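Metallo-beta-lactamase (Serratia marcescens, PDB 5AXO) probably hydrolyses the beta-lactam ring of antibiotics, as a zinc-dependent class B3 metallo-beta-lactamase. Local coordinates at residues Lys66-Thr71 / Lys86-Thr91; Ser27-Ser32 / Ile210-His215; His19-Gly24 / Ala53-Met58. All coordinates share one frame; numbering follows the deposited sequence.

Interaction 1 (Lys66-Thr71 / Lys86-Thr91); sequences KYILST and KLTGAT. With NA (sodium ion), chain K.
Tyr67 and Thr91 lie side by side at a parallel bridge, on the same face of the mixed sheet, both pointing the same way. The touching part of the phenol is one side of its ring: CD1 of Tyr67 lies 3.9 Å from CB of Thr91. The carbonyl O of Thr91 sits at the edge of that ring, near its plane. Tyr67 also brings its CA to this oxygen, in a CA-H...O contact of 3.3 Å from Tyr67 CA to Thr91 O. The same oxygen takes a backbone bond from the next residue, Ile68 N to Thr91 O, at 2.9 Å and nearly straight. One carbonyl thus receives both a conventional and a weak donor from the strand. The other backbone bond of the bridge runs from Thr91 N to Lys66 O at 3.1 Å.

Ile68 and Ala90 pack beside the bridge, toward helix 81-88. CG1 of Ile68 meets CB of Ala90 at 3.9 Å. The Ile68 side chain reaches it with CG1 beside the backbone N and anti to the carbonyl carbon (chi1 -59°). The Ile68 and Thr88 side chains lie slantwise to each other, with Ile68 CD1 in van der Waals contact with Thr88 OG1 at 4.0 Å. Ala90 CB also presses on the backbone carbonyl of Lys66, 3.4 Å from Lys66 O. Ile81 and Met84 of helix 81-88 also touch Ile68.

Thr88 OG1 accepts from Ala90 N at 3.0 Å, closing an ST turn, and is also bonded to Met84 O. Gly89 follows the helix with positive phi and turns the chain into the strand. The contact belongs to a beta-alpha-beta crossover: strands 65-69 and 91-95 are parallel neighbours, joined through helices 75-78 and 81-88, in the alpha-beta/beta-alpha sandwich of the metallo-beta-lactamase fold.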
loop_
_atom_site.group_PDB
_atom_site.type_symbol
_atom_site.label_atom_id
_atom_site.label_comp_id
_atom_site.label_asym_id
_atom_site.label_seq_id
_atom_site.Cartn_x
_atom_site.Cartn_y
_atom_site.Cartn_z
ATOM N N LYS A 66 -12.353 10.424 3.658
ATOM C CA LYS A 66 -12.027 11.691 2.992
ATOM C C LYS A 66 -10.891 11.615 1.996
ATOM O O LYS A 66 -10.860 12.399 1.032
ATOM C CB LYS A 66 -11.786 12.812 4.012
ATOM C CG LYS A 66 -12.928 12.947 4.996
ATOM C CD LYS A 66 -14.292 13.109 4.390
ATOM C CE LYS A 66 -15.340 13.328 5.467
ATOM N NZ LYS A 66 -16.695 13.407 4.868
ATOM N N TYR A 67 -9.953 10.697 2.247
ATOM C CA TYR A 67 -8.813 10.498 1.350
ATOM C C TYR A 67 -8.671 9.003 1.107
ATOM O O TYR A 67 -8.857 8.198 2.018
ATOM C CB TYR A 67 -7.509 11.055 1.914
ATOM C CG TYR A 67 -7.418 12.557 1.987
ATOM C CD1 TYR A 67 -7.332 13.302 0.837
ATOM C CD2 TYR A 67 -7.425 13.214 3.188
ATOM C CE1 TYR A 67 -7.209 14.675 0.882
ATOM C CE2 TYR A 67 -7.401 14.594 3.238
ATOM C CZ TYR A 67 -7.238 15.294 2.082
ATOM O OH TYR A 67 -7.109 16.687 2.097
ATOM N N ILE A 68 -8.259 8.666 -0.111
ATOM C CA ILE A 68 -7.769 7.326 -0.466
ATOM C C ILE A 68 -6.351 7.514 -0.911
ATOM O O ILE A 68 -6.098 8.195 -1.905
ATOM C CB ILE A 68 -8.576 6.675 -1.570
ATOM C CG1 ILE A 68 -10.049 6.563 -1.129
ATOM C CG2 ILE A 68 -8.008 5.304 -1.946
ATOM C CD1 ILE A 68 -11.004 6.269 -2.241
ATOM N N LEU A 69 -5.440 6.827 -0.260
ATOM C CA LEU A 69 -4.012 6.907 -0.536
ATOM C C LEU A 69 -3.610 5.681 -1.354
ATOM O O LEU A 69 -3.984 4.552 -1.000
ATOM C CB LEU A 69 -3.211 6.942 0.767
ATOM C CG LEU A 69 -3.654 7.972 1.797
ATOM C CD1 LEU A 69 -2.709 7.910 2.983
ATOM C CD2 LEU A 69 -3.787 9.375 1.238
ATOM N N SER A 70 -2.878 5.867 -2.435
ATOM C CA SER A 70 -2.474 4.767 -3.292
ATOM C C SER A 70 -0.996 4.461 -3.073
ATOM O O SER A 70 -0.172 5.395 -3.137
ATOM C CB SER A 70 -2.661 5.176 -4.753
ATOM O OG SER A 70 -2.158 4.196 -5.649
ATOM N N THR A 71 -0.655 3.221 -2.792
ATOM C CA THR A 71 0.707 2.789 -2.894
ATOM C C THR A 71 1.227 2.814 -4.319
ATOM O O THR A 71 2.165 3.601 -4.636
ATOM C CB THR A 71 0.915 1.390 -2.293
ATOM O OG1 THR A 71 0.049 0.474 -2.923
ATOM C CG2 THR A 71 0.765 1.362 -0.785
ATOM N N LYS A 86 -15.936 6.642 -5.814
ATOM C CA LYS A 86 -17.352 6.974 -6.067
ATOM C C LYS A 86 -18.211 6.739 -4.842
ATOM O O LYS A 86 -19.123 7.520 -4.588
ATOM C CB LYS A 86 -17.896 6.168 -7.234
ATOM C CG LYS A 86 -17.374 6.644 -8.565
ATOM C CD LYS A 86 -17.961 5.858 -9.708
ATOM C CE LYS A 86 -17.099 4.667 -10.051
ATOM N NZ LYS A 86 -17.611 3.988 -11.281
ATOM N N LEU A 87 -17.946 5.686 -4.081
ATOM C CA LEU A 87 -18.757 5.377 -2.906
ATOM C C LEU A 87 -18.535 6.340 -1.771
ATOM O O LEU A 87 -19.454 6.573 -0.978
ATOM C CB LEU A 87 -18.449 3.984 -2.402
ATOM C CG LEU A 87 -18.979 2.794 -3.229
ATOM C CD1 LEU A 87 -18.308 1.539 -2.704
ATOM C CD2 LEU A 87 -20.486 2.708 -3.116
ATOM N N THR A 88 -17.354 6.969 -1.727
ATOM C CA THR A 88 -16.963 7.795 -0.574
ATOM C C THR A 88 -17.021 9.266 -0.872
ATOM O O THR A 88 -17.206 10.067 0.041
ATOM C CB THR A 88 -15.546 7.436 -0.106
ATOM O OG1 THR A 88 -14.622 7.669 -1.174
ATOM C CG2 THR A 88 -15.466 5.990 0.367
ATOM N N GLY A 89 -16.759 9.651 -2.114
ATOM C CA GLY A 89 -16.489 11.045 -2.451
ATOM C C GLY A 89 -15.083 11.505 -2.186
ATOM O O GLY A 89 -14.788 12.719 -2.290
ATOM N N ALA A 90 -14.210 10.574 -1.754
ATOM C CA ALA A 90 -12.859 10.933 -1.337
ATOM C C ALA A 90 -11.970 11.461 -2.469
ATOM O O ALA A 90 -12.203 11.241 -3.652
ATOM C CB ALA A 90 -12.180 9.741 -0.671
ATOM N N THR A 91 -10.947 12.179 -2.056
ATOM C CA THR A 91 -9.852 12.547 -2.944
ATOM C C THR A 91 -8.770 11.478 -2.911
ATOM O O THR A 91 -8.466 10.935 -1.859
ATOM C CB THR A 91 -9.257 13.875 -2.554
ATOM O OG1 THR A 91 -10.277 14.852 -2.681
ATOM C CG2 THR A 91 -8.093 14.257 -3.431
HETATM NA NA NA K . 1.370 6.422 -5.233
HETATM O O HOH W 1 -0.014 5.083 -7.240
#

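Interaction 2 (Ser27-Ser32 / Ile210-His215); sequences SAVLLS and IAIAAH. With ZN (zinc ion), chain C; LMP ((2~{S},3~{R},4~{S})-2-[(2~{S},3~{R})-1,3-bis(oxidanyl)-1-oxidanylidene-butan-2-yl]-4-[(3~{S},5~{S})-5-(dimethylcarbamoy l)pyrrolidin-3-yl]sulfanyl-3-methyl-3,4-dihydro-2~{H}-pyrrole-5-carboxylic acid), chain R.
Ser27 meets the end of strand 210-213 with two donors, one from its backbone and one from its side chain. Ser27 N gives its hydrogen to Ala214 O at 2.9 Å, with an N-H...O angle of 166°. Ser27 OG donates to Ala213 O at 2.7 Å. The hydroxyl reaches this carbonyl with OG beside its own backbone N and anti to the carbonyl carbon (chi1 -65°). It comes in tilted by 22° from the carbonyl plane. Two successive carbonyls are thus satisfied by one residue. All the residues that touch here are buried, so these bonds pair polar atoms inside the protein.

Farther along the chain, at Val29, the contact is apolar. The Val29 and Ile212 side chains meet at a slant, with Val29 CG2 3.9 Å from Ile212 CD1. Phe172 of strand 166-173 touches both Ser27 and Val29.

Just beyond the two gripped carbonyls, His215 turns to the metal. Its NE2 binds zinc at 2.1 Å. The same zinc takes O32 of the ligand LMP at 2.3 Å. It also takes LMP N4 and a water that is hydrogen-bonded to LMP O62. Asp76 and His77 complete the site. The ligand also covers one face of the imidazole, with LMP C1A over the ring centre, while LMP O32 lies at the ring edge in plane.

The ligand's pyrroline nitrogen and carboxylate are both on zinc, and its lactam is already opened, consistent with a hydrolysed carbapenem product. The serine bonds hold the two carbonyls just before His215, and so probably steady the zinc ligand against the chain that leads into strand 29-31.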
loop_
_atom_site.group_PDB
_atom_site.type_symbol
_atom_site.label_atom_id
_atom_site.label_comp_id
_atom_site.label_asym_id
_atom_site.label_seq_id
_atom_site.Cartn_x
_atom_site.Cartn_y
_atom_site.Cartn_z
ATOM N N SER A 27 -3.706 -6.022 0.958
ATOM C CA SER A 27 -3.927 -5.116 2.080
ATOM C C SER A 27 -4.715 -3.888 1.668
ATOM O O SER A 27 -4.446 -3.268 0.621
ATOM C CB SER A 27 -2.602 -4.695 2.671
ATOM O OG SER A 27 -1.957 -5.833 3.219
ATOM N N ALA A 28 -5.613 -3.466 2.561
ATOM C CA ALA A 28 -6.089 -2.097 2.558
ATOM C C ALA A 28 -6.297 -1.744 4.009
ATOM O O ALA A 28 -6.645 -2.626 4.828
ATOM C CB ALA A 28 -7.390 -1.943 1.795
ATOM N N VAL A 29 -6.074 -0.490 4.387
ATOM C CA VAL A 29 -6.111 -0.058 5.777
ATOM C C VAL A 29 -7.003 1.152 5.907
ATOM O O VAL A 29 -6.941 2.065 5.079
ATOM C CB VAL A 29 -4.700 0.273 6.319
ATOM C CG1 VAL A 29 -4.759 1.216 7.521
ATOM C CG2 VAL A 29 -3.944 -1.003 6.670
ATOM N N LEU A 30 -7.865 1.142 6.906
ATOM C CA LEU A 30 -8.633 2.319 7.306
ATOM C C LEU A 30 -7.996 2.904 8.547
ATOM O O LEU A 30 -7.835 2.210 9.582
ATOM C CB LEU A 30 -10.065 1.954 7.614
ATOM C CG LEU A 30 -11.001 3.142 7.740
ATOM C CD1 LEU A 30 -11.313 3.752 6.387
ATOM C CD2 LEU A 30 -12.267 2.777 8.469
ATOM N N LEU A 31 -7.598 4.159 8.445
ATOM C CA LEU A 31 -7.100 4.929 9.571
ATOM C C LEU A 31 -8.227 5.861 10.004
ATOM O O LEU A 31 -8.646 6.741 9.224
ATOM C CB LEU A 31 -5.852 5.702 9.151
ATOM C CG LEU A 31 -5.145 6.487 10.259
ATOM C CD1 LEU A 31 -4.597 5.554 11.311
ATOM C CD2 LEU A 31 -4.061 7.353 9.648
ATOM N N SER A 32 -8.845 5.577 11.140
ATOM C CA SER A 32 -10.109 6.223 11.534
ATOM C C SER A 32 -9.926 7.422 12.468
ATOM O O SER A 32 -8.993 7.486 13.257
ATOM C CB SER A 32 -11.054 5.203 12.138
ATOM O OG SER A 32 -10.473 4.596 13.283
ATOM N N ILE A 210 5.171 -1.279 13.252
ATOM C CA ILE A 210 4.200 -2.214 12.648
ATOM C C ILE A 210 4.258 -1.970 11.163
ATOM O O ILE A 210 3.906 -0.879 10.697
ATOM C CB ILE A 210 2.763 -1.923 13.134
ATOM C CG1 ILE A 210 2.674 -2.203 14.649
ATOM C CG2 ILE A 210 1.736 -2.721 12.316
ATOM C CD1 ILE A 210 1.375 -1.744 15.308
ATOM N N ALA A 211 4.628 -2.997 10.376
ATOM C CA ALA A 211 4.600 -2.867 8.930
ATOM C C ALA A 211 3.467 -3.683 8.376
ATOM O O ALA A 211 3.242 -4.857 8.755
ATOM C CB ALA A 211 5.893 -3.327 8.327
ATOM N N ILE A 212 2.669 -3.033 7.535
ATOM C CA ILE A 212 1.616 -3.659 6.771
ATOM C C ILE A 212 2.038 -3.581 5.319
ATOM O O ILE A 212 2.056 -2.513 4.741
ATOM C CB ILE A 212 0.248 -2.939 6.991
ATOM C CG1 ILE A 212 -0.122 -2.982 8.482
ATOM C CG2 ILE A 212 -0.837 -3.577 6.162
ATOM C CD1 ILE A 212 -0.979 -1.850 9.004
ATOM N N ALA A 213 2.365 -4.734 4.718
ATOM C CA ALA A 213 2.875 -4.746 3.374
ATOM C C ALA A 213 1.703 -4.822 2.393
ATOM O O ALA A 213 0.699 -5.472 2.664
ATOM C CB ALA A 213 3.793 -5.932 3.167
ATOM N N ALA A 214 1.825 -4.187 1.237
ATOM C CA ALA A 214 0.733 -4.171 0.243
ATOM C C ALA A 214 0.200 -5.567 -0.119
ATOM O O ALA A 214 -1.014 -5.806 -0.190
ATOM C CB ALA A 214 1.197 -3.413 -0.977
ATOM N N HIS A 215 1.131 -6.505 -0.250
ATOM C CA HIS A 215 0.795 -7.936 -0.236
ATOM C C HIS A 215 1.037 -8.385 1.203
ATOM O O HIS A 215 2.160 -8.440 1.643
ATOM C CB HIS A 215 1.688 -8.737 -1.207
ATOM C CG HIS A 215 1.337 -8.498 -2.637
ATOM N ND1 HIS A 215 0.346 -9.194 -3.287
ATOM C CD2 HIS A 215 1.755 -7.541 -3.493
ATOM C CE1 HIS A 215 0.162 -8.668 -4.487
ATOM N NE2 HIS A 215 1.000 -7.652 -4.636
HETATM ZN ZN ZN C . 0.934 -6.324 -6.274
HETATM C C1 LMP R . 3.393 -9.854 -8.276
HETATM C C2 LMP R . 4.321 -9.007 -7.384
HETATM C C3 LMP R . 3.366 -7.945 -6.884
HETATM O O7A LMP R . 4.097 -14.254 -4.609
HETATM C C6A LMP R . 3.068 -13.634 -4.373
HETATM N N7A LMP R . 1.858 -14.177 -4.508
HETATM C C9A LMP R . 0.633 -13.580 -3.979
HETATM C C8A LMP R . 1.635 -15.467 -5.145
HETATM C C5A LMP R . 3.139 -12.210 -3.891
HETATM C C2A LMP R . 3.084 -11.238 -5.064
HETATM N N3A LMP R . 4.414 -11.954 -3.179
HETATM C C4A LMP R . 4.811 -10.555 -3.448
HETATM C C1A LMP R . 4.064 -10.131 -4.717
HETATM S S21 LMP R . 5.181 -9.893 -6.056
HETATM C C31 LMP R . 3.843 -6.860 -6.023
HETATM O O31 LMP R . 4.978 -7.002 -5.505
HETATM O O32 LMP R . 3.074 -5.804 -5.754
HETATM N N4 LMP R . 2.186 -8.027 -7.338
HETATM C C11 LMP R . 3.944 -9.921 -9.715
HETATM C C5 LMP R . 1.970 -9.239 -8.108
HETATM C C6 LMP R . 1.109 -8.863 -9.333
HETATM C C61 LMP R . 1.688 -7.839 -10.338
HETATM O O62 LMP R . 2.621 -6.883 -9.817
HETATM C C62 LMP R . 0.594 -7.028 -11.039
HETATM C C7 LMP R . 0.795 -10.136 -10.063
HETATM O O71 LMP R . 0.531 -10.152 -11.257
HETATM O O72 LMP R . 0.691 -11.237 -9.361
HETATM O O HOH W 2 1.252 -5.340 -8.072
#

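Interaction 3 (His19-Gly24 / Ala53-Met58); sequences HYVGTG and ANIRAM. With NA (sodium ion), chain D; SO4 (sulfate ion), chain P.
The carboxamide of Asn54 lies between the loop after strand 18-20 and a sodium ion. Val21 O lies in its amide plane and takes a nearly straight bond from Asn54 ND2 at 3.0 Å. The donor stands above the carbonyl plane of Val21, 75° out of it. Asn54 OD1 binds sodium at 2.8 Å. The His19 ring meets Phe60, and obliquely the methyl of Met58, with Met58 CE 3.7 Å from His19 ND1. Met58 bends at chi2 and chi3 (-59° and -73°), which turns CE back to the imidazole. His19 ND1 is hydrogen-bonded to Thr13 and NE2 to Ser32. The Tyr20 ring meets Phe12 nearly parallel and Trp222 edge-to-face. Thr23 O lies at its edge, in plane, and is bonded by OH.

A sulfate, probably from the crystallisation liquor, is bonded by NE and NH2 of Arg56.

Val21 packs CB to CB on Asn54 at 3.9 Å. Its two methyls turn to Ile55 and Met58. Helix 47-57 packs near the edge of the sheet, against the chain leaving strand 18-20: Met58 touches Thr13 of strand 12-15, and Leu30 of strand 29-31 packs on Val21 and Ile55.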
loop_
_atom_site.group_PDB
_atom_site.type_symbol
_atom_site.label_atom_id
_atom_site.label_comp_id
_atom_site.label_asym_id
_atom_site.label_seq_id
_atom_site.Cartn_x
_atom_site.Cartn_y
_atom_site.Cartn_z
ATOM N N HIS A 19 -6.930 -0.106 11.116
ATOM C CA HIS A 19 -7.783 -1.291 10.883
ATOM C C HIS A 19 -7.447 -1.890 9.538
ATOM O O HIS A 19 -7.405 -1.160 8.522
ATOM C CB HIS A 19 -9.287 -0.948 10.932
ATOM C CG HIS A 19 -9.662 -0.006 12.022
ATOM N ND1 HIS A 19 -9.819 -0.409 13.326
ATOM C CD2 HIS A 19 -9.859 1.326 12.012
ATOM C CE1 HIS A 19 -10.052 0.648 14.085
ATOM N NE2 HIS A 19 -10.104 1.710 13.303
ATOM N N TYR A 20 -7.329 -3.217 9.468
ATOM C CA TYR A 20 -7.208 -3.924 8.208
ATOM C C TYR A 20 -8.579 -4.118 7.635
ATOM O O TYR A 20 -9.465 -4.655 8.302
ATOM C CB TYR A 20 -6.504 -5.251 8.430
ATOM C CG TYR A 20 -6.210 -5.972 7.122
ATOM C CD1 TYR A 20 -7.175 -6.713 6.448
ATOM C CD2 TYR A 20 -4.960 -5.895 6.554
ATOM C CE1 TYR A 20 -6.878 -7.398 5.285
ATOM C CE2 TYR A 20 -4.654 -6.574 5.416
ATOM C CZ TYR A 20 -5.612 -7.274 4.738
ATOM O OH TYR A 20 -5.291 -7.962 3.578
ATOM N N VAL A 21 -8.812 -3.639 6.417
ATOM C CA VAL A 21 -10.093 -3.718 5.708
ATOM C C VAL A 21 -9.991 -4.301 4.311
ATOM O O VAL A 21 -10.898 -4.170 3.489
ATOM C CB VAL A 21 -10.866 -2.376 5.662
ATOM C CG1 VAL A 21 -11.252 -1.968 7.054
ATOM C CG2 VAL A 21 -10.062 -1.275 4.962
ATOM N N GLY A 22 -8.804 -4.838 4.004
ATOM C CA GLY A 22 -8.551 -5.420 2.707
ATOM C C GLY A 22 -9.135 -6.795 2.478
ATOM O O GLY A 22 -10.008 -7.267 3.196
ATOM N N THR A 23 -8.687 -7.409 1.384
ATOM C CA THR A 23 -9.152 -8.728 1.014
ATOM C C THR A 23 -8.235 -9.763 1.652
ATOM O O THR A 23 -7.260 -9.447 2.328
ATOM C CB THR A 23 -9.147 -8.859 -0.516
ATOM O OG1 THR A 23 -7.791 -8.638 -0.981
ATOM C CG2 THR A 23 -10.099 -7.892 -1.139
ATOM N N GLY A 24 -8.517 -11.035 1.343
ATOM C CA GLY A 24 -7.630 -12.082 1.815
ATOM C C GLY A 24 -6.208 -12.006 1.266
ATOM O O GLY A 24 -5.257 -12.482 1.901
ATOM N N ALA A 53 -17.731 -3.160 2.397
ATOM C CA ALA A 53 -18.439 -3.912 3.428
ATOM C C ALA A 53 -17.612 -3.989 4.705
ATOM O O ALA A 53 -18.115 -3.866 5.812
ATOM C CB ALA A 53 -18.740 -5.272 2.926
ATOM N N ASN A 54 -16.295 -4.142 4.531
ATOM C CA ASN A 54 -15.403 -4.228 5.667
ATOM C C ASN A 54 -15.376 -2.934 6.499
ATOM O O ASN A 54 -15.332 -2.959 7.718
ATOM C CB ASN A 54 -13.998 -4.608 5.194
ATOM C CG ASN A 54 -13.887 -6.065 4.771
ATOM O OD1 ASN A 54 -14.774 -6.864 5.079
ATOM N ND2 ASN A 54 -12.793 -6.419 4.141
ATOM N N ILE A 55 -15.298 -1.788 5.812
ATOM C CA ILE A 55 -15.289 -0.492 6.515
ATOM C C ILE A 55 -16.595 -0.363 7.296
ATOM O O ILE A 55 -16.581 0.036 8.454
ATOM C CB ILE A 55 -15.156 0.639 5.481
ATOM C CG1 ILE A 55 -13.752 0.623 4.879
ATOM C CG2 ILE A 55 -15.430 1.983 6.130
ATOM C CD1 ILE A 55 -13.624 1.507 3.650
ATOM N N ARG A 56 -17.721 -0.717 6.695
ATOM C CA ARG A 56 -18.994 -0.676 7.415
ATOM C C ARG A 56 -18.993 -1.654 8.583
ATOM O O ARG A 56 -19.494 -1.342 9.677
ATOM C CB ARG A 56 -20.173 -0.972 6.507
ATOM C CG ARG A 56 -20.362 0.122 5.480
ATOM C CD ARG A 56 -21.604 -0.152 4.695
ATOM N NE ARG A 56 -22.009 0.999 3.927
ATOM C CZ ARG A 56 -22.151 0.981 2.613
ATOM N NH1 ARG A 56 -21.736 -0.084 1.901
ATOM N NH2 ARG A 56 -22.580 2.088 2.024
ATOM N N ALA A 57 -18.426 -2.831 8.392
ATOM C CA ALA A 57 -18.386 -3.826 9.475
ATOM C C ALA A 57 -17.595 -3.314 10.661
ATOM O O ALA A 57 -17.830 -3.735 11.787
ATOM C CB ALA A 57 -17.837 -5.146 8.955
ATOM N N MET A 58 -16.594 -2.461 10.419
ATOM C CA MET A 58 -15.838 -1.858 11.533
ATOM C C MET A 58 -16.540 -0.666 12.164
ATOM O O MET A 58 -16.005 -0.042 13.077
ATOM C CB MET A 58 -14.435 -1.460 11.072
ATOM C CG MET A 58 -13.614 -2.682 10.598
ATOM S SD MET A 58 -13.404 -3.953 11.861
ATOM C CE MET A 58 -12.213 -3.180 12.993
HETATM NA NA NA D . -15.030 -9.357 3.865
HETATM S S SO4 P . -22.451 4.951 4.383
HETATM O O1 SO4 P . -23.391 4.552 3.303
HETATM O O2 SO4 P . -21.766 6.215 3.942
HETATM O O3 SO4 P . -21.549 3.798 4.684
HETATM O O4 SO4 P . -23.189 5.285 5.639
#

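In the fold
All three contacts reach the seven-stranded sheet, but differently. Interaction 2 is fully buried, near the centre of the chain, and joins this sheet to the five-stranded one beside the zinc site. Interaction 3 is also largely buried but farther out, and sets a helix on the sheet. Interaction 1 is only partly buried and lies within the sheet and its connecting helix. Their chemistry follows: backbone pairing in interaction 1, side-chain and backbone donors to chain carbonyls beside a metal site in interaction 2, and an asparagine amide with apolar packing in interaction 3. Interactions 2 and 3 touch, because strands 18-20 and 29-31 are paired neighbours; interaction 1 touches neither.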